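Local coordinates for cutm, flavoprotein of carbon monoxide dehydrogenase (Hydrogenophaga pseudoflava, PDB 1FFV) that carries FAD as the flavoprotein subunit of carbon monoxide dehydrogenase and probably passes on electrons released when carbon monoxide is oxidised, at residues 1-6 and 41-47; 31-35 and 106-111; 179-185 and 197-203. One frame throughout, in Å; residues are numbered along the deposited sequence.

Overall arrangement
The three contacts mark out the flavoprotein from its N-terminus to its C-terminal region. Contact 2 holds the diphosphate of FAD and lies between the other two. Contact 1 is about 17 Å from it, centre to centre, and their segments alternate along the chain. Helix 37-42 follows the 31-35 loop and ends in contact 1, where M1 comes within about 5 Å of an iron-sulfur cluster. Contact 3 lies on the far side of the chain's centre, about 25 Å from contact 2 and 37 Å from contact 1, between centres. Its K185 reaches the isoalloxazine of the same FAD, which therefore bridges contacts 2 and 3.

Contact 1 of 3, residues 1-6 and 41-47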
loop_
_atom_site.group_PDB
_atom_site.type_symbol
_atom_site.label_atom_id
_atom_site.label_comp_id
_atom_site.label_asym_id
_atom_site.label_seq_id
_atom_site.Cartn_x
_atom_site.Cartn_y
_atom_site.Cartn_z
ATOM N N MET C 1 1.694 -30.616 1.290
ATOM C CA MET C 1 2.285 -29.871 0.179
ATOM C C MET C 1 3.805 -29.813 0.294
ATOM O O MET C 1 4.524 -29.889 -0.705
ATOM C CB MET C 1 1.737 -28.436 0.158
ATOM C CG MET C 1 2.214 -27.585 -1.014
ATOM S SD MET C 1 1.488 -28.150 -2.570
ATOM C CE MET C 1 1.938 -26.787 -3.686
ATOM N N ILE C 2 4.278 -29.666 1.527
ATOM C CA ILE C 2 5.700 -29.540 1.826
ATOM C C ILE C 2 6.429 -30.861 2.052
ATOM O O ILE C 2 6.212 -31.531 3.066
ATOM C CB ILE C 2 5.893 -28.641 3.066
ATOM C CG1 ILE C 2 5.168 -27.306 2.851
ATOM C CG2 ILE C 2 7.377 -28.429 3.362
ATOM C CD1 ILE C 2 5.595 -26.572 1.605
ATOM N N PRO C 3 7.312 -31.245 1.111
ATOM C CA PRO C 3 8.062 -32.495 1.246
ATOM C C PRO C 3 9.172 -32.314 2.273
ATOM O O PRO C 3 9.677 -31.197 2.463
ATOM C CB PRO C 3 8.636 -32.700 -0.160
ATOM C CG PRO C 3 8.882 -31.331 -0.616
ATOM C CD PRO C 3 7.639 -30.584 -0.165
ATOM N N PRO C 4 9.554 -33.396 2.969
ATOM C CA PRO C 4 10.622 -33.301 3.971
ATOM C C PRO C 4 11.971 -32.994 3.310
ATOM O O PRO C 4 12.108 -33.063 2.082
ATOM C CB PRO C 4 10.607 -34.689 4.614
ATOM C CG PRO C 4 10.159 -35.565 3.494
ATOM C CD PRO C 4 9.035 -34.770 2.883
ATOM N N ARG C 5 12.951 -32.606 4.121
ATOM C CA ARG C 5 14.291 -32.296 3.615
ATOM C C ARG C 5 15.010 -33.546 3.103
ATOM O O ARG C 5 14.828 -34.636 3.647
ATOM C CB ARG C 5 15.113 -31.589 4.702
ATOM C CG ARG C 5 15.065 -30.072 4.585
ATOM C CD ARG C 5 15.333 -29.336 5.894
ATOM N NE ARG C 5 16.585 -29.733 6.531
ATOM C CZ ARG C 5 16.794 -29.695 7.850
ATOM N NH1 ARG C 5 15.831 -29.261 8.666
ATOM N NH2 ARG C 5 17.935 -30.160 8.364
ATOM N N PHE C 6 15.780 -33.388 2.027
ATOM C CA PHE C 6 16.538 -34.492 1.429
ATOM C C PHE C 6 17.733 -33.989 0.622
ATOM O O PHE C 6 17.771 -32.821 0.218
ATOM C CB PHE C 6 15.637 -35.338 0.516
ATOM C CG PHE C 6 15.024 -34.570 -0.631
ATOM C CD1 PHE C 6 15.731 -34.360 -1.806
ATOM C CD2 PHE C 6 13.733 -34.063 -0.533
ATOM C CE1 PHE C 6 15.163 -33.655 -2.863
ATOM C CE2 PHE C 6 13.156 -33.357 -1.587
ATOM C CZ PHE C 6 13.870 -33.153 -2.752
ATOM N N MET C 41 5.787 -37.726 -1.335
ATOM C CA MET C 41 6.679 -36.986 -0.455
ATOM C C MET C 41 5.997 -35.734 0.094
ATOM O O MET C 41 6.124 -35.422 1.283
ATOM C CB MET C 41 7.978 -36.637 -1.179
ATOM C CG MET C 41 8.858 -37.849 -1.464
ATOM S SD MET C 41 10.411 -37.394 -2.247
ATOM C CE MET C 41 11.266 -36.631 -0.859
ATOM N N LYS C 42 5.228 -35.056 -0.754
ATOM C CA LYS C 42 4.502 -33.862 -0.338
ATOM C C LYS C 42 3.449 -34.196 0.725
ATOM O O LYS C 42 3.096 -33.347 1.534
ATOM C CB LYS C 42 3.870 -33.175 -1.550
ATOM C CG LYS C 42 4.900 -32.493 -2.445
ATOM C CD LYS C 42 4.348 -32.151 -3.815
ATOM C CE LYS C 42 3.209 -31.152 -3.742
ATOM N NZ LYS C 42 2.727 -30.844 -5.123
ATOM N N LEU C 43 2.980 -35.441 0.736
ATOM C CA LEU C 43 1.994 -35.898 1.717
ATOM C C LEU C 43 2.658 -36.647 2.883
ATOM O O LEU C 43 1.972 -37.154 3.774
ATOM C CB LEU C 43 0.968 -36.820 1.056
ATOM C CG LEU C 43 0.067 -36.201 -0.009
ATOM C CD1 LEU C 43 -0.856 -37.260 -0.602
ATOM C CD2 LEU C 43 -0.742 -35.071 0.599
ATOM N N ARG C 44 3.985 -36.729 2.862
ATOM C CA ARG C 44 4.755 -37.422 3.897
ATOM C C ARG C 44 4.463 -38.941 3.996
ATOM O O ARG C 44 4.468 -39.506 5.089
ATOM C CB ARG C 44 4.562 -36.745 5.267
ATOM C CG ARG C 44 4.791 -35.225 5.284
ATOM C CD ARG C 44 6.222 -34.809 5.620
ATOM N NE ARG C 44 6.417 -33.361 5.485
ATOM C CZ ARG C 44 7.239 -32.624 6.233
ATOM N NH1 ARG C 44 7.961 -33.177 7.197
ATOM N NH2 ARG C 44 7.362 -31.323 5.996
ATOM N N PHE C 45 4.163 -39.581 2.863
ATOM C CA PHE C 45 3.921 -41.029 2.818
ATOM C C PHE C 45 5.280 -41.694 2.660
ATOM O O PHE C 45 5.503 -42.810 3.131
ATOM C CB PHE C 45 3.084 -41.428 1.605
ATOM C CG PHE C 45 1.628 -41.133 1.736
ATOM C CD1 PHE C 45 1.080 -40.751 2.964
ATOM C CD2 PHE C 45 0.797 -41.202 0.614
ATOM C CE1 PHE C 45 -0.277 -40.435 3.073
ATOM C CE2 PHE C 45 -0.562 -40.890 0.702
ATOM C CZ PHE C 45 -1.102 -40.503 1.937
ATOM N N ALA C 46 6.148 -41.019 1.918
ATOM C CA ALA C 46 7.508 -41.472 1.665
ATOM C C ALA C 46 8.408 -40.325 2.094
ATOM O O ALA C 46 8.090 -39.158 1.850
ATOM C CB ALA C 46 7.701 -41.767 0.180
ATOM N N GLN C 47 9.506 -40.651 2.771
ATOM C CA GLN C 47 10.446 -39.632 3.235
ATOM C C GLN C 47 11.896 -40.052 3.032
ATOM O O GLN C 47 12.653 -40.184 3.996
ATOM C CB GLN C 47 10.191 -39.300 4.709
ATOM C CG GLN C 47 8.780 -38.810 4.970
ATOM C CD GLN C 47 8.541 -38.402 6.407
ATOM O OE1 GLN C 47 8.915 -37.294 6.803
ATOM N NE2 GLN C 47 7.892 -39.271 7.183
#
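The carbonyl oxygen of I2 is gripped side-on by two nitrogens of R44. NE donates to I2 O at 3.0 Å and NH2 of R44 donates to the same I2 O at 3.2 Å. Both bonds are bent, with N-H...O angles of 140° and 135°. R44 follows the end of helix 37-42 in a Schellman motif, with positive phi. Its bonds to I2 tie the N-terminal segment to the C-terminal end of this helix in the FAD-binding domain. The R44 chain bends at chi2 (-92°) and carries the guanidinium alongside I2. P4 covers one face of that group, its ring nitrogen lying off centre toward the rim. Beyond the two segments, R44 NH2 also makes a salt bridge to an acidic side chain of another protein chain. An alanine at R44 would strip I2 O of both donors and is likely to leave that acidic group without its mate.

The N-terminal nitrogen M1 N donates to K42 O at 3.1 Å, from above the carbonyl plane. The M1 and K42 side chains run side by side, with M1 SD 3.7 Å from K42 CE. K42 NZ bonds to the backbone of another protein chain, so this corner belongs to a subunit interface. P3 packs its CB on M41 CB, and its CA-H points at M41 O. The P4 ring crosses Q47 at about a right angle. F6 and M41 form a Met-aromatic contact, with M41 CE 3.6 Å from F6 CD2.

Contact 2 of 3, residues 31-35 and 106-111. With FAD (flavin-adenine dinucleotide), chain J.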
loop_
_atom_site.group_PDB
_atom_site.type_symbol
_atom_site.label_atom_id
_atom_site.label_comp_id
_atom_site.label_asym_id
_atom_site.label_seq_id
_atom_site.Cartn_x
_atom_site.Cartn_y
_atom_site.Cartn_z
ATOM N N LEU C 31 14.630 -40.660 -8.704
ATOM C CA LEU C 31 13.646 -39.654 -9.076
ATOM C C LEU C 31 13.537 -39.643 -10.599
ATOM O O LEU C 31 14.510 -39.322 -11.293
ATOM C CB LEU C 31 14.102 -38.265 -8.617
ATOM C CG LEU C 31 13.100 -37.143 -8.305
ATOM C CD1 LEU C 31 13.806 -35.796 -8.442
ATOM C CD2 LEU C 31 11.887 -37.185 -9.214
ATOM N N ALA C 32 12.374 -40.026 -11.121
ATOM C CA ALA C 32 12.163 -40.010 -12.567
ATOM C C ALA C 32 11.267 -38.801 -12.861
ATOM O O ALA C 32 11.640 -37.671 -12.539
ATOM C CB ALA C 32 11.522 -41.309 -13.029
ATOM N N GLY C 33 10.084 -39.027 -13.425
ATOM C CA GLY C 33 9.175 -37.926 -13.709
ATOM C C GLY C 33 8.669 -37.252 -12.441
ATOM O O GLY C 33 8.113 -36.154 -12.488
ATOM N N GLY C 34 8.842 -37.934 -11.307
ATOM C CA GLY C 34 8.424 -37.401 -10.020
ATOM C C GLY C 34 6.930 -37.241 -9.799
ATOM O O GLY C 34 6.514 -36.775 -8.737
ATOM N N HIS C 35 6.116 -37.668 -10.759
ATOM C CA HIS C 35 4.677 -37.509 -10.609
ATOM C C HIS C 35 3.919 -38.533 -9.765
ATOM O O HIS C 35 2.688 -38.538 -9.720
ATOM C CB HIS C 35 4.014 -37.220 -11.959
ATOM C CG HIS C 35 4.125 -35.785 -12.367
ATOM N ND1 HIS C 35 5.339 -35.164 -12.571
ATOM C CD2 HIS C 35 3.180 -34.829 -12.536
ATOM C CE1 HIS C 35 5.137 -33.886 -12.841
ATOM N NE2 HIS C 35 3.836 -33.656 -12.828
ATOM N N VAL C 106 0.999 -33.761 -16.769
ATOM C CA VAL C 106 1.552 -34.947 -16.136
ATOM C C VAL C 106 2.297 -35.777 -17.175
ATOM O O VAL C 106 3.401 -36.254 -16.922
ATOM C CB VAL C 106 0.441 -35.789 -15.466
ATOM C CG1 VAL C 106 1.033 -37.046 -14.809
ATOM C CG2 VAL C 106 -0.287 -34.947 -14.423
ATOM N N ARG C 107 1.729 -35.887 -18.369
ATOM C CA ARG C 107 2.354 -36.660 -19.431
ATOM C C ARG C 107 3.646 -36.084 -19.998
ATOM O O ARG C 107 4.310 -36.738 -20.791
ATOM C CB ARG C 107 1.358 -36.938 -20.550
ATOM C CG ARG C 107 0.311 -37.965 -20.163
ATOM C CD ARG C 107 -0.399 -38.500 -21.388
ATOM N NE ARG C 107 -1.009 -37.420 -22.149
ATOM C CZ ARG C 107 -2.238 -36.976 -21.945
ATOM N NH1 ARG C 107 -2.996 -37.527 -21.008
ATOM N NH2 ARG C 107 -2.692 -35.960 -22.656
ATOM N N ASN C 108 3.980 -34.849 -19.634
ATOM C CA ASN C 108 5.223 -34.222 -20.087
ATOM C C ASN C 108 6.366 -34.570 -19.127
ATOM O O ASN C 108 7.521 -34.237 -19.389
ATOM C CB ASN C 108 5.085 -32.695 -20.143
ATOM C CG ASN C 108 4.405 -32.198 -21.412
ATOM O OD1 ASN C 108 3.769 -31.130 -21.393
ATOM N ND2 ASN C 108 4.554 -32.931 -22.511
ATOM N N ARG C 109 6.041 -35.215 -18.008
ATOM C CA ARG C 109 7.046 -35.579 -17.008
ATOM C C ARG C 109 7.015 -37.069 -16.650
ATOM O O ARG C 109 8.056 -37.717 -16.561
ATOM C CB ARG C 109 6.864 -34.744 -15.738
ATOM C CG ARG C 109 7.062 -33.234 -15.919
ATOM C CD ARG C 109 8.476 -32.864 -16.366
ATOM N NE ARG C 109 9.493 -33.383 -15.449
ATOM C CZ ARG C 109 10.802 -33.422 -15.701
ATOM N NH1 ARG C 109 11.284 -32.966 -16.852
ATOM N NH2 ARG C 109 11.627 -33.958 -14.812
ATOM N N GLY C 110 5.816 -37.603 -16.449
ATOM C CA GLY C 110 5.679 -39.005 -16.117
ATOM C C GLY C 110 6.277 -39.866 -17.207
ATOM O O GLY C 110 6.045 -39.628 -18.404
ATOM N N THR C 111 7.062 -40.859 -16.791
ATOM C CA THR C 111 7.712 -41.769 -17.730
ATOM C C THR C 111 7.104 -43.167 -17.704
ATOM O O THR C 111 6.534 -43.589 -16.697
ATOM C CB THR C 111 9.222 -41.892 -17.444
ATOM O OG1 THR C 111 9.418 -42.551 -16.191
ATOM C CG2 THR C 111 9.872 -40.517 -17.384
HETATM P PA FAD J . 8.374 -41.259 -10.203
HETATM O O1A FAD J . 9.795 -40.959 -9.956
HETATM O O2A FAD J . 7.422 -40.440 -9.692
HETATM O O5B FAD J . 8.218 -42.612 -9.591
HETATM C C5B FAD J . 9.051 -43.681 -9.992
HETATM C C4B FAD J . 8.973 -44.759 -8.919
HETATM O O4B FAD J . 9.647 -45.896 -9.540
HETATM C C3B FAD J . 9.828 -44.552 -7.697
HETATM O O3B FAD J . 9.662 -45.470 -6.677
HETATM C C2B FAD J . 11.186 -44.503 -8.363
HETATM O O2B FAD J . 12.199 -44.583 -7.419
HETATM C C1B FAD J . 11.109 -45.694 -9.266
HETATM N N9A FAD J . 11.657 -45.536 -10.602
HETATM C C8A FAD J . 11.361 -44.561 -11.519
HETATM N N7A FAD J . 12.034 -44.702 -12.658
HETATM C C5A FAD J . 12.807 -45.819 -12.467
HETATM C C6A FAD J . 13.752 -46.502 -13.338
HETATM N N6A FAD J . 14.051 -46.117 -14.549
HETATM N N1A FAD J . 14.333 -47.602 -12.783
HETATM C C2A FAD J . 14.051 -48.038 -11.534
HETATM N N3A FAD J . 13.202 -47.483 -10.672
HETATM C C4A FAD J . 12.594 -46.374 -11.185
HETATM N N1 FAD J . -0.669 -43.143 -14.070
HETATM C C2 FAD J . -1.398 -43.992 -14.779
HETATM O O2 FAD J . -0.947 -45.016 -15.171
HETATM N N3 FAD J . -2.751 -43.741 -15.115
HETATM C C4 FAD J . -3.384 -42.595 -14.718
HETATM O O4 FAD J . -4.544 -42.413 -15.029
HETATM C C4X FAD J . -2.600 -41.654 -13.934
HETATM N N5 FAD J . -3.166 -40.518 -13.517
HETATM C C5X FAD J . -2.393 -39.669 -12.788
HETATM C C6 FAD J . -2.998 -38.487 -12.359
HETATM C C7 FAD J . -2.317 -37.569 -11.625
HETATM C C7M FAD J . -3.001 -36.302 -11.171
HETATM C C8 FAD J . -0.940 -37.799 -11.276
HETATM C C8M FAD J . -0.160 -36.797 -10.459
HETATM C C9 FAD J . -0.313 -38.980 -11.703
HETATM C C9A FAD J . -1.030 -39.904 -12.452
HETATM N N10 FAD J . -0.456 -41.124 -12.914
HETATM C C10 FAD J . -1.206 -41.982 -13.633
HETATM C "C1'" FAD J . 0.985 -41.410 -12.612
HETATM C "C2'" FAD J . 2.191 -41.159 -13.631
HETATM O "O2'" FAD J . 1.387 -41.825 -14.567
HETATM C "C3'" FAD J . 3.022 -41.749 -12.508
HETATM O "O3'" FAD J . 3.482 -40.457 -12.967
HETATM C "C4'" FAD J . 4.481 -42.093 -12.718
HETATM O "O4'" FAD J . 3.701 -43.195 -12.150
HETATM C "C5'" FAD J . 5.469 -42.596 -11.659
HETATM O "O5'" FAD J . 6.287 -42.293 -13.013
HETATM P P FAD J . 7.341 -41.190 -12.896
HETATM O O1P FAD J . 8.058 -41.217 -14.265
HETATM O O2P FAD J . 6.821 -39.946 -12.581
HETATM O O3P FAD J . 8.224 -41.541 -11.770
HETATM O O HOH W 1 11.087 -34.833 -12.218
HETATM O O HOH W 2 8.727 -33.096 -12.699
#
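This is a buried contact between two loops that close on the diphosphate of FAD. Segment 31-35 links strand 28-31 to helix 37-42, and segment 106-111 leads into helix 112-117. No direct hydrogen bond joins them; the diphosphate of FAD and two waters do so instead. Oxygen O1P takes bonds from both loops. T111 gives it two, from its backbone N and from OG1, and T111 OG1 lies 2.7 Å from FAD O1P. Chi1 of 67° sets that hydroxyl between the backbone N and the carbonyl carbon of T111, turned to the phosphate. T111 is the N-cap of helix 112-117, and its OG1 also takes the N-H of G114. G33 N adds a weak bond to O1P. A32 N donates to FAD O1A at 3.0 Å, and H35 N to FAD O2P at 3.0 Å.

G33 CA lies against R109 O at 3.1 Å, where a side chain on G33 would clash. The H35 ring is fixed from its own loop: ND1 donates to G33 O at 2.9 Å, nearly straight at 169° and in the ring plane. R109 CB rests 3.5 Å from H35 CE1, and V106 CG1, also near flavin C9, meets H35 CD2 at 3.8 Å.

R109 bends at chi2 and chi3 and reaches back along the 31-35 loop. Water 1 joins R109 NH2 to A32 O, and water 2 joins R109 NE to G33 O. The phosphates meet backbone N-H groups and one hydroxyl here, so these loops probably stabilise the negative charge through dipoles rather than a formal positive charge.

Contact 3 of 3, residues 179-185 and 197-203; sequences TGWAYEK and GCAVVMR. With FAD (flavin-adenine dinucleotide), chain J.
All four side-chain torsions of K185 lie near 180°, chi1 at 173°, and the straight chain carries NZ to the flavin. K185 NZ donates to FAD O4 at 2.9 Å. Two residues back, Y183 CG stands opposite the backbone N (chi1 -170°), and the ring lies beside the neighbouring strand, with A199 CA at its edge. Y183 CD1 touches A199 CB at 3.6 Å. Both polar ends are held from outside: K185 NZ by L100 O and a salt bridge to D124, the Y183 hydroxyl by D124 and T217.

The two segments are the arms of a beta hairpin, with strand 180-186 outermost in an antiparallel sheet of this chain. The axes of the two short strand segments approach to 4.6 Å, with their directions 174° apart. G180 with M202, A182 with V200 and E184 with C198 are hydrogen-bonded pairs. The G180 N to M202 O bond is the shortest, at 2.7 Å. Between them, W181-V201, Y183-A199 and K185-G197 are non-hydrogen-bonded pairs. There CA-H groups point at carbonyls, as W181 CA does at V200 O.

V200 and M202 pack on helix 264-285, while W181 and V201, on the other face, meet helix 92-97. At the far end T179 CG2 packs on V201 CG1 at 3.5 Å. Water 3 bridges T179 OG1 and R203 NE, and T179 OG1 also bonds to A176 O.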
loop_
_atom_site.group_PDB
_atom_site.type_symbol
_atom_site.label_atom_id
_atom_site.label_comp_id
_atom_site.label_asym_id
_atom_site.label_seq_id
_atom_site.Cartn_x
_atom_site.Cartn_y
_atom_site.Cartn_z
ATOM N N THR C 179 -2.357 -57.206 -36.356
ATOM C CA THR C 179 -2.602 -57.412 -34.933
ATOM C C THR C 179 -3.714 -56.503 -34.417
ATOM O O THR C 179 -3.716 -55.302 -34.682
ATOM C CB THR C 179 -1.338 -57.146 -34.105
ATOM O OG1 THR C 179 -0.347 -58.125 -34.429
ATOM C CG2 THR C 179 -1.641 -57.211 -32.619
ATOM N N GLY C 180 -4.673 -57.098 -33.715
ATOM C CA GLY C 180 -5.764 -56.335 -33.141
ATOM C C GLY C 180 -5.383 -55.984 -31.712
ATOM O O GLY C 180 -4.602 -56.711 -31.080
ATOM N N TRP C 181 -5.951 -54.901 -31.187
ATOM C CA TRP C 181 -5.629 -54.459 -29.833
ATOM C C TRP C 181 -6.709 -53.569 -29.236
ATOM O O TRP C 181 -7.617 -53.113 -29.936
ATOM C CB TRP C 181 -4.309 -53.687 -29.859
ATOM C CG TRP C 181 -4.279 -52.657 -30.955
ATOM C CD1 TRP C 181 -3.925 -52.857 -32.265
ATOM C CD2 TRP C 181 -4.686 -51.291 -30.855
ATOM N NE1 TRP C 181 -4.097 -51.701 -32.985
ATOM C CE2 TRP C 181 -4.563 -50.722 -32.144
ATOM C CE3 TRP C 181 -5.151 -50.491 -29.803
ATOM C CZ2 TRP C 181 -4.890 -49.383 -32.410
ATOM C CZ3 TRP C 181 -5.476 -49.162 -30.066
ATOM C CH2 TRP C 181 -5.343 -48.621 -31.363
ATOM N N ALA C 182 -6.579 -53.289 -27.942
ATOM C CA ALA C 182 -7.529 -52.431 -27.255
ATOM C C ALA C 182 -7.193 -52.233 -25.789
ATOM O O ALA C 182 -6.541 -53.071 -25.169
ATOM C CB ALA C 182 -8.946 -53.002 -27.380
ATOM N N TYR C 183 -7.587 -51.076 -25.268
ATOM C CA TYR C 183 -7.425 -50.758 -23.855
ATOM C C TYR C 183 -8.698 -50.046 -23.426
ATOM O O TYR C 183 -8.917 -48.887 -23.775
ATOM C CB TYR C 183 -6.229 -49.854 -23.565
ATOM C CG TYR C 183 -5.959 -49.764 -22.079
ATOM C CD1 TYR C 183 -5.828 -50.929 -21.316
ATOM C CD2 TYR C 183 -5.884 -48.532 -21.420
ATOM C CE1 TYR C 183 -5.635 -50.878 -19.938
ATOM C CE2 TYR C 183 -5.688 -48.470 -20.027
ATOM C CZ TYR C 183 -5.565 -49.654 -19.300
ATOM O OH TYR C 183 -5.376 -49.643 -17.938
ATOM N N GLU C 184 -9.575 -50.776 -22.751
ATOM C CA GLU C 184 -10.829 -50.204 -22.272
ATOM C C GLU C 184 -10.626 -49.800 -20.823
ATOM O O GLU C 184 -10.343 -50.648 -19.975
ATOM C CB GLU C 184 -11.967 -51.222 -22.380
ATOM C CG GLU C 184 -12.339 -51.613 -23.806
ATOM C CD GLU C 184 -12.947 -50.472 -24.609
ATOM O OE1 GLU C 184 -13.815 -49.740 -24.080
ATOM O OE2 GLU C 184 -12.555 -50.312 -25.785
ATOM N N LYS C 185 -10.755 -48.506 -20.547
ATOM C CA LYS C 185 -10.575 -47.990 -19.194
ATOM C C LYS C 185 -11.799 -47.235 -18.650
ATOM O O LYS C 185 -12.191 -46.188 -19.177
ATOM C CB LYS C 185 -9.321 -47.103 -19.152
ATOM C CG LYS C 185 -9.078 -46.352 -17.855
ATOM C CD LYS C 185 -7.844 -45.463 -18.002
ATOM C CE LYS C 185 -7.523 -44.689 -16.726
ATOM N NZ LYS C 185 -6.266 -43.910 -16.863
ATOM N N GLY C 197 -9.914 -51.767 -15.786
ATOM C CA GLY C 197 -9.435 -51.624 -17.147
ATOM C C GLY C 197 -8.970 -52.956 -17.701
ATOM O O GLY C 197 -8.656 -53.878 -16.939
ATOM N N CYS C 198 -8.956 -53.076 -19.025
ATOM C CA CYS C 198 -8.514 -54.304 -19.668
ATOM C C CYS C 198 -7.741 -54.035 -20.943
ATOM O O CYS C 198 -8.220 -53.341 -21.847
ATOM C CB CYS C 198 -9.687 -55.235 -19.974
ATOM S SG CYS C 198 -9.223 -56.688 -20.995
ATOM N N ALA C 199 -6.526 -54.574 -20.990
ATOM C CA ALA C 199 -5.653 -54.445 -22.149
ATOM C C ALA C 199 -5.695 -55.766 -22.911
ATOM O O ALA C 199 -5.638 -56.843 -22.308
ATOM C CB ALA C 199 -4.224 -54.131 -21.706
ATOM N N VAL C 200 -5.808 -55.672 -24.234
ATOM C CA VAL C 200 -5.864 -56.844 -25.101
ATOM C C VAL C 200 -5.054 -56.678 -26.386
ATOM O O VAL C 200 -5.047 -55.611 -27.001
ATOM C CB VAL C 200 -7.329 -57.154 -25.536
ATOM C CG1 VAL C 200 -7.343 -58.115 -26.730
ATOM C CG2 VAL C 200 -8.113 -57.764 -24.391
ATOM N N VAL C 201 -4.360 -57.747 -26.767
ATOM C CA VAL C 201 -3.609 -57.805 -28.016
ATOM C C VAL C 201 -4.000 -59.171 -28.573
ATOM O O VAL C 201 -3.957 -60.171 -27.847
ATOM C CB VAL C 201 -2.075 -57.760 -27.816
ATOM C CG1 VAL C 201 -1.379 -57.819 -29.167
ATOM C CG2 VAL C 201 -1.661 -56.490 -27.082
ATOM N N MET C 202 -4.455 -59.208 -29.823
ATOM C CA MET C 202 -4.859 -60.472 -30.431
ATOM C C MET C 202 -4.607 -60.562 -31.933
ATOM O O MET C 202 -4.511 -59.549 -32.631
ATOM C CB MET C 202 -6.341 -60.774 -30.142
ATOM C CG MET C 202 -7.348 -60.007 -30.991
ATOM S SD MET C 202 -9.085 -60.426 -30.609
ATOM C CE MET C 202 -9.281 -61.810 -31.530
ATOM N N ARG C 203 -4.463 -61.791 -32.410
ATOM C CA ARG C 203 -4.251 -62.057 -33.824
ATOM C C ARG C 203 -5.364 -62.975 -34.296
ATOM O O ARG C 203 -5.903 -63.774 -33.526
ATOM C CB ARG C 203 -2.879 -62.685 -34.086
ATOM C CG ARG C 203 -1.772 -61.674 -34.347
ATOM C CD ARG C 203 -0.429 -62.364 -34.556
ATOM N NE ARG C 203 0.461 -62.131 -33.422
ATOM C CZ ARG C 203 1.158 -63.071 -32.790
ATOM N NH1 ARG C 203 1.094 -64.341 -33.170
ATOM N NH2 ARG C 203 1.886 -62.737 -31.736
HETATM P PA FAD J . 8.374 -41.259 -10.203
HETATM O O1A FAD J . 9.795 -40.959 -9.956
HETATM O O2A FAD J . 7.422 -40.440 -9.692
HETATM O O5B FAD J . 8.218 -42.612 -9.591
HETATM C C5B FAD J . 9.051 -43.681 -9.992
HETATM C C4B FAD J . 8.973 -44.759 -8.919
HETATM O O4B FAD J . 9.647 -45.896 -9.540
HETATM C C3B FAD J . 9.828 -44.552 -7.697
HETATM O O3B FAD J . 9.662 -45.470 -6.677
HETATM C C2B FAD J . 11.186 -44.503 -8.363
HETATM O O2B FAD J . 12.199 -44.583 -7.419
HETATM C C1B FAD J . 11.109 -45.694 -9.266
HETATM N N9A FAD J . 11.657 -45.536 -10.602
HETATM C C8A FAD J . 11.361 -44.561 -11.519
HETATM N N7A FAD J . 12.034 -44.702 -12.658
HETATM C C5A FAD J . 12.807 -45.819 -12.467
HETATM C C6A FAD J . 13.752 -46.502 -13.338
HETATM N N6A FAD J . 14.051 -46.117 -14.549
HETATM N N1A FAD J . 14.333 -47.602 -12.783
HETATM C C2A FAD J . 14.051 -48.038 -11.534
HETATM N N3A FAD J . 13.202 -47.483 -10.672
HETATM C C4A FAD J . 12.594 -46.374 -11.185
HETATM N N1 FAD J . -0.669 -43.143 -14.070
HETATM C C2 FAD J . -1.398 -43.992 -14.779
HETATM O O2 FAD J . -0.947 -45.016 -15.171
HETATM N N3 FAD J . -2.751 -43.741 -15.115
HETATM C C4 FAD J . -3.384 -42.595 -14.718
HETATM O O4 FAD J . -4.544 -42.413 -15.029
HETATM C C4X FAD J . -2.600 -41.654 -13.934
HETATM N N5 FAD J . -3.166 -40.518 -13.517
HETATM C C5X FAD J . -2.393 -39.669 -12.788
HETATM C C6 FAD J . -2.998 -38.487 -12.359
HETATM C C7 FAD J . -2.317 -37.569 -11.625
HETATM C C7M FAD J . -3.001 -36.302 -11.171
HETATM C C8 FAD J . -0.940 -37.799 -11.276
HETATM C C8M FAD J . -0.160 -36.797 -10.459
HETATM C C9 FAD J . -0.313 -38.980 -11.703
HETATM C C9A FAD J . -1.030 -39.904 -12.452
HETATM N N10 FAD J . -0.456 -41.124 -12.914
HETATM C C10 FAD J . -1.206 -41.982 -13.633
HETATM C "C1'" FAD J . 0.985 -41.410 -12.612
HETATM C "C2'" FAD J . 2.191 -41.159 -13.631
HETATM O "O2'" FAD J . 1.387 -41.825 -14.567
HETATM C "C3'" FAD J . 3.022 -41.749 -12.508
HETATM O "O3'" FAD J . 3.482 -40.457 -12.967
HETATM C "C4'" FAD J . 4.481 -42.093 -12.718
HETATM O "O4'" FAD J . 3.701 -43.195 -12.150
HETATM C "C5'" FAD J . 5.469 -42.596 -11.659
HETATM O "O5'" FAD J . 6.287 -42.293 -13.013
HETATM P P FAD J . 7.341 -41.190 -12.896
HETATM O O1P FAD J . 8.058 -41.217 -14.265
HETATM O O2P FAD J . 6.821 -39.946 -12.581
HETATM O O3P FAD J . 8.224 -41.541 -11.770
HETATM O O HOH W 3 1.471 -59.171 -32.794
#